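Local coordinates for sensory box/GGDEF family protein (Caulobacter crescentus, PDB 4YME) that probably takes part in cyclic di-GMP signalling through its GGDEF domain, one module of a membrane protein that also carries MHYT, PAS and EAL domains, at residues T8-R13 with S75-L80; C38-H43 with G81-I86. All coordinates share one frame; numbering follows the deposited sequence. Where two conformers were deposited one is given.

Interaction 1 (T8-R13 with S75-L80); sequences TGLLNR and SFAARL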
loop_
_atom_site.group_PDB
_atom_site.type_symbol
_atom_site.label_atom_id
_atom_site.label_comp_id
_atom_site.label_asym_id
_atom_site.label_seq_id
_atom_site.Cartn_x
_atom_site.Cartn_y
_atom_site.Cartn_z
ATOM N N THR A 8 0.930 -1.548 13.435
ATOM C CA THR A 8 0.027 -0.582 12.797
ATOM C C THR A 8 -1.471 -0.945 12.813
ATOM O O THR A 8 -2.306 -0.064 12.708
ATOM C CB THR A 8 0.365 -0.422 11.267
ATOM O OG1 THR A 8 0.120 -1.639 10.579
ATOM C CG2 THR A 8 1.787 0.073 11.048
ATOM N N GLY A 9 -1.808 -2.204 13.057
ATOM C CA GLY A 9 -3.191 -2.616 12.973
ATOM C C GLY A 9 -3.761 -2.857 11.588
ATOM O O GLY A 9 -4.948 -3.229 11.447
ATOM N N LEU A 10 -2.949 -2.651 10.567
ATOM C CA LEU A 10 -3.336 -3.060 9.210
ATOM C C LEU A 10 -3.241 -4.575 9.124
ATOM O O LEU A 10 -2.874 -5.259 10.059
ATOM C CB LEU A 10 -2.352 -2.470 8.175
ATOM C CG LEU A 10 -2.325 -0.950 8.143
ATOM C CD1 LEU A 10 -1.331 -0.435 7.115
ATOM C CD2 LEU A 10 -3.663 -0.360 7.917
ATOM N N LEU A 11 -3.658 -5.127 7.981
ATOM C CA LEU A 11 -3.447 -6.518 7.756
ATOM C C LEU A 11 -1.958 -6.840 7.703
ATOM O O LEU A 11 -1.122 -5.965 7.457
ATOM C CB LEU A 11 -4.129 -6.983 6.451
ATOM C CG LEU A 11 -5.633 -6.858 6.387
ATOM C CD1 LEU A 11 -6.109 -7.395 5.033
ATOM C CD2 LEU A 11 -6.329 -7.557 7.527
ATOM N N ASN A 12 -1.622 -8.088 7.956
ATOM C CA ASN A 12 -0.264 -8.558 7.757
ATOM C C ASN A 12 -0.157 -9.336 6.433
ATOM O O ASN A 12 -1.111 -9.438 5.668
ATOM C CB ASN A 12 0.221 -9.346 8.973
ATOM C CG ASN A 12 -0.620 -10.577 9.297
ATOM O OD1 ASN A 12 -1.304 -11.112 8.435
ATOM N ND2 ASN A 12 -0.620 -10.987 10.566
ATOM N N ARG A 13 1.044 -9.812 6.115
ATOM C CA ARG A 13 1.256 -10.564 4.868
ATOM C C ARG A 13 0.284 -11.733 4.712
ATOM O O ARG A 13 -0.249 -11.940 3.587
ATOM C CB ARG A 13 2.700 -11.105 4.828
ATOM C CG ARG A 13 3.058 -11.859 3.537
ATOM C CD ARG A 13 4.509 -12.410 3.609
ATOM N NE ARG A 13 5.506 -11.339 3.696
ATOM C CZ ARG A 13 5.982 -10.634 2.667
ATOM N NH1 ARG A 13 5.547 -10.833 1.430
ATOM N NH2 ARG A 13 6.888 -9.685 2.893
ATOM N N SER A 75 -12.198 -2.653 -0.129
ATOM C CA SER A 75 -10.752 -2.501 -0.307
ATOM C C SER A 75 -10.096 -2.708 1.058
ATOM O O SER A 75 -10.737 -2.637 2.110
ATOM C CB SER A 75 -10.468 -1.131 -0.910
ATOM O OG SER A 75 -11.062 -1.047 -2.186
ATOM N N PHE A 76 -8.784 -2.937 1.049
ATOM C CA PHE A 76 -8.078 -3.209 2.299
ATOM C C PHE A 76 -6.596 -2.899 2.158
ATOM O O PHE A 76 -6.053 -2.815 1.058
ATOM C CB PHE A 76 -8.316 -4.664 2.775
ATOM C CG PHE A 76 -8.144 -5.725 1.712
ATOM C CD1 PHE A 76 -9.193 -6.057 0.879
ATOM C CD2 PHE A 76 -6.957 -6.456 1.599
ATOM C CE1 PHE A 76 -9.074 -7.041 -0.092
ATOM C CE2 PHE A 76 -6.876 -7.458 0.670
ATOM C CZ PHE A 76 -7.939 -7.748 -0.171
ATOM N N ALA A 77 -5.945 -2.752 3.302
ATOM C CA ALA A 77 -4.537 -2.340 3.400
ATOM C C ALA A 77 -3.791 -3.226 4.352
ATOM O O ALA A 77 -4.334 -3.696 5.359
ATOM C CB ALA A 77 -4.427 -0.935 3.796
ATOM N N ALA A 78 -2.514 -3.408 4.062
ATOM C CA ALA A 78 -1.587 -4.263 4.796
ATOM C C ALA A 78 -0.221 -3.602 4.931
ATOM O O ALA A 78 0.114 -2.762 4.082
ATOM C CB ALA A 78 -1.381 -5.574 4.108
ATOM N N ARG A 79 0.535 -3.945 5.958
ATOM C CA ARG A 79 1.961 -3.612 5.996
ATOM C C ARG A 79 2.696 -4.946 5.914
ATOM O O ARG A 79 2.390 -5.876 6.661
ATOM C CB ARG A 79 2.343 -2.880 7.283
ATOM C CG ARG A 79 3.821 -2.440 7.274
ATOM C CD ARG A 79 4.247 -1.636 8.491
ATOM N NE ARG A 79 4.379 -2.494 9.617
ATOM C CZ ARG A 79 5.526 -3.021 10.071
ATOM N NH1 ARG A 79 6.727 -2.794 9.512
ATOM N NH2 ARG A 79 5.482 -3.803 11.113
ATOM N N LEU A 80 3.627 -5.072 4.974
ATOM C CA LEU A 80 4.348 -6.373 4.867
ATOM C C LEU A 80 5.420 -6.546 5.924
ATOM O O LEU A 80 5.593 -7.655 6.474
ATOM C CB LEU A 80 4.885 -6.576 3.457
ATOM C CG LEU A 80 3.786 -6.510 2.383
ATOM C CD1 LEU A 80 4.330 -6.608 0.931
ATOM C CD2 LEU A 80 2.801 -7.641 2.677
HETATM O O HOH W 1 3.375 -8.809 7.566
HETATM O O HOH W 2 6.236 -10.133 6.120
#
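Leu11, in a loop without regular structure, makes a single beta bridge to Ala78, giving strand 76-81 a one-residue neighbour along its outer edge. Leu11 N donates to Ala77 O (3.1 Å), landing on a lone pair in the carbonyl plane. Leu11 O accepts from Arg79 N (3.0 Å), with a C=O...N angle of 161°. Ala78 CA adds a C-H...O contact to the same oxygen.

Leu11 CG stands anti to its carbonyl carbon (chi1 -62°), and CD1 comes obliquely against Phe76 CD2 at 3.7 Å. The Phe76 ring also makes a cation-pi contact with Arg19 of helix 13-30. Leu10 lays its CB over the Ala77-Ala78 backbone, while its delta carbons pass toward helix 53-70 and Phe85. Thr8 CG2 meets Arg79 NE at 3.9 Å. Asp5 ties these two together, salt-bridged to Arg79 NE and hydrogen-bonded to Thr8 OG1, which itself accepts from Leu10 N to close an ST turn; Arg79 NH1 also donates to Gly82 O.

At the far end Arg13 begins helix 13-30. Asn12 is the N-cap, its OD1 accepting from Ser15 N, while ND2 bonds Ala2 O. The Arg13 chain bends at chi3 (-64°), setting the guanidinium with one face over Leu80 CB, 3.7 Å from NH2. One water accepts from Arg13 N (2.9 Å) and donates to Arg79 O and Leu80 O; a second accepts from Arg13 NE in the guanidinium plane (2.8 Å) and also donates to Leu80 O.

At the outer strand of the ferredoxin-like sheet of the GGDEF domain, the lead-in to helix 13-30 is therefore fastened through backbone bonds, two waters and the Arg13 guanidinium, with Leu10, Leu11 and Leu80 among the packing side chains.

Interaction 2 (C38-H43 with G81-I86); sequences CIDLDH and GGDEFI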
loop_
_atom_site.group_PDB
_atom_site.type_symbol
_atom_site.label_atom_id
_atom_site.label_comp_id
_atom_site.label_asym_id
_atom_site.label_seq_id
_atom_site.Cartn_x
_atom_site.Cartn_y
_atom_site.Cartn_z
ATOM N N CYS A 38 1.466 -1.408 -4.456
ATOM C CA CYS A 38 2.581 -1.527 -3.532
ATOM C C CYS A 38 3.190 -0.148 -3.270
ATOM O O CYS A 38 3.449 0.600 -4.204
ATOM C CB CYS A 38 3.594 -2.494 -4.154
ATOM S SG CYS A 38 5.017 -2.951 -3.151
ATOM N N ILE A 39 3.412 0.180 -1.999
ATOM C CA ILE A 39 3.789 1.524 -1.593
ATOM C C ILE A 39 4.991 1.468 -0.697
ATOM O O ILE A 39 5.083 0.575 0.148
ATOM C CB ILE A 39 2.674 2.153 -0.738
ATOM C CG1 ILE A 39 1.364 2.225 -1.508
ATOM C CG2 ILE A 39 3.091 3.512 -0.153
ATOM C CD1 ILE A 39 0.117 2.437 -0.655
ATOM N N ASP A 40 5.936 2.386 -0.874
ATOM C CA ASP A 40 6.984 2.481 0.125
ATOM C C ASP A 40 7.299 3.917 0.410
ATOM O O ASP A 40 6.804 4.783 -0.277
ATOM C CB ASP A 40 8.159 1.601 -0.138
ATOM C CG ASP A 40 9.097 2.107 -1.142
ATOM O OD1 ASP A 40 8.850 3.152 -1.757
ATOM O OD2 ASP A 40 10.185 1.481 -1.154
ATOM N N LEU A 41 8.000 4.167 1.500
ATOM C CA LEU A 41 8.232 5.525 1.966
ATOM C C LEU A 41 9.618 6.005 1.514
ATOM O O LEU A 41 10.621 5.313 1.667
ATOM C CB LEU A 41 8.095 5.610 3.504
ATOM C CG LEU A 41 6.704 5.234 4.016
ATOM C CD1 LEU A 41 6.682 5.374 5.534
ATOM C CD2 LEU A 41 5.562 6.102 3.358
ATOM N N ASP A 42 9.655 7.242 1.049
ATOM C CA ASP A 42 10.886 7.798 0.448
ATOM C C ASP A 42 11.977 8.034 1.470
ATOM O O ASP A 42 13.180 7.942 1.135
ATOM C CB ASP A 42 10.560 9.077 -0.301
ATOM C CG ASP A 42 9.793 8.824 -1.613
ATOM O OD1 ASP A 42 9.558 7.678 -2.022
ATOM O OD2 ASP A 42 9.402 9.835 -2.180
ATOM N N HIS A 43 11.609 8.341 2.710
ATOM C CA HIS A 43 12.609 8.795 3.704
ATOM C C HIS A 43 12.538 8.068 5.034
ATOM O O HIS A 43 12.916 8.588 6.090
ATOM C CB HIS A 43 12.527 10.296 3.908
ATOM C CG HIS A 43 12.512 11.077 2.639
ATOM N ND1 HIS A 43 13.631 11.254 1.860
ATOM C CD2 HIS A 43 11.515 11.751 2.041
ATOM C CE1 HIS A 43 13.305 11.984 0.810
ATOM N NE2 HIS A 43 12.031 12.311 0.898
ATOM N N GLY A 81 6.026 -5.433 6.310
ATOM C CA GLY A 81 7.376 -5.386 6.862
ATOM C C GLY A 81 8.120 -4.142 6.383
ATOM O O GLY A 81 7.938 -3.612 5.272
ATOM N N GLY A 82 8.981 -3.634 7.231
ATOM C CA GLY A 82 9.612 -2.375 6.953
ATOM C C GLY A 82 8.578 -1.337 6.641
ATOM O O GLY A 82 7.524 -1.296 7.279
ATOM N N ASP A 83 8.876 -0.539 5.631
ATOM C CA ASP A 83 8.021 0.513 5.121
ATOM C C ASP A 83 7.304 0.140 3.830
ATOM O O ASP A 83 6.916 1.034 3.077
ATOM C CB ASP A 83 8.803 1.788 4.904
ATOM C CG ASP A 83 9.854 1.669 3.782
ATOM O OD1 ASP A 83 10.438 0.578 3.604
ATOM O OD2 ASP A 83 10.041 2.687 3.102
ATOM N N GLU A 84 7.058 -1.134 3.635
ATOM C CA GLU A 84 6.357 -1.647 2.468
ATOM C C GLU A 84 4.892 -1.916 2.806
ATOM O O GLU A 84 4.594 -2.751 3.670
ATOM C CB GLU A 84 6.995 -2.941 2.071
ATOM C CG GLU A 84 8.349 -2.788 1.413
ATOM C CD GLU A 84 8.590 -4.057 0.665
ATOM O OE1 GLU A 84 7.965 -4.233 -0.408
ATOM O OE2 GLU A 84 9.280 -4.906 1.249
ATOM N N PHE A 85 4.014 -1.195 2.156
ATOM C CA PHE A 85 2.573 -1.316 2.364
ATOM C C PHE A 85 1.918 -1.784 1.085
ATOM O O PHE A 85 2.477 -1.629 -0.029
ATOM C CB PHE A 85 2.005 0.005 2.767
ATOM C CG PHE A 85 2.511 0.516 4.109
ATOM C CD1 PHE A 85 3.687 1.200 4.228
ATOM C CD2 PHE A 85 1.725 0.344 5.248
ATOM C CE1 PHE A 85 4.105 1.693 5.461
ATOM C CE2 PHE A 85 2.137 0.825 6.477
ATOM C CZ PHE A 85 3.358 1.506 6.596
ATOM N N ILE A 86 0.733 -2.392 1.208
ATOM C CA ILE A 86 -0.040 -2.815 0.065
ATOM C C ILE A 86 -1.464 -2.361 0.261
ATOM O O ILE A 86 -2.045 -2.513 1.363
ATOM C CB ILE A 86 -0.044 -4.339 -0.094
ATOM C CG1 ILE A 86 1.340 -4.876 -0.310
ATOM C CG2 ILE A 86 -1.045 -4.791 -1.171
ATOM C CD1 ILE A 86 1.776 -4.812 -1.650
#
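Strands 38-41 and 84-86 run antiparallel at 149°, their axes 4.6 Å apart, with Ile39 and Phe85 as a hydrogen-bonded pair and Cys38 and Ile86 as the adjoining non-hydrogen-bonded pair. Ile39 N donates to Phe85 O (2.8 Å), and Phe85 N returns a nearly straight bond to Ile39 O (2.9 Å).

On one face of the sheet Ile39 CB packs against Phe85 CB at 4.2 Å; the Phe85 ring continues onto Leu60, Thr63 and Leu67 of helix 53-70, with Ile39 O near its plane at the edge. On the other face Ile86 CD1 reaches Cys38 CB at 3.9 Å, beneath helix 139-156.

Past the paired residues, a side chain takes over from the backbone. Asp83 holds CG between its own N and carbonyl carbon (chi1 67°), and OD2 accepts from Leu41 N at 3.0 Å, the donor lying 44° out of the carboxylate plane. The Leu41 and Asp83 side chains lie alongside one another, pointing opposite ways, with their CB atoms adjacent. Asp83 O receives a C-H...O contact from Asp40 CA at 3.3 Å.

Residues 81-85 spell the GGDEF motif; Gly81 to Glu84 form a type II' turn, where the positive phi of Gly82 suits glycine, and Phe85 is already in the strand.

The bond from Leu41 N helps position the Asp83 carboxylate, leaving OD2 4.4 Å from Asp40 OD2, which is salt-bridged to Lys154. This pair of acids is consistent with a metal site like that of related active diguanylate cyclases.

Both contacts reach the same four-stranded antiparallel sheet of the ferredoxin-like GGDEF domain, 8-13 only flanking its edge, and their centres are about 11 Å apart. Their segments alternate along the chain: 8-13, 38-43, 75-80, then 81-86. Strand 76-81 runs directly into the turn of interaction 2 and returns as strand 84-91, so the hairpin joins them. Ala78 N and Ile86 O, 2.9 Å apart, probably hydrogen-bond across it, and Leu10 CD1 packs on Phe85 CD2 at 3.7 Å, sharing the layer against helix 53-70. Across the sheet the order is therefore loop 8-13, outer strand, GGDEF strand and strand 33-41, linking the N-terminal lead-in to the motif through one hairpin.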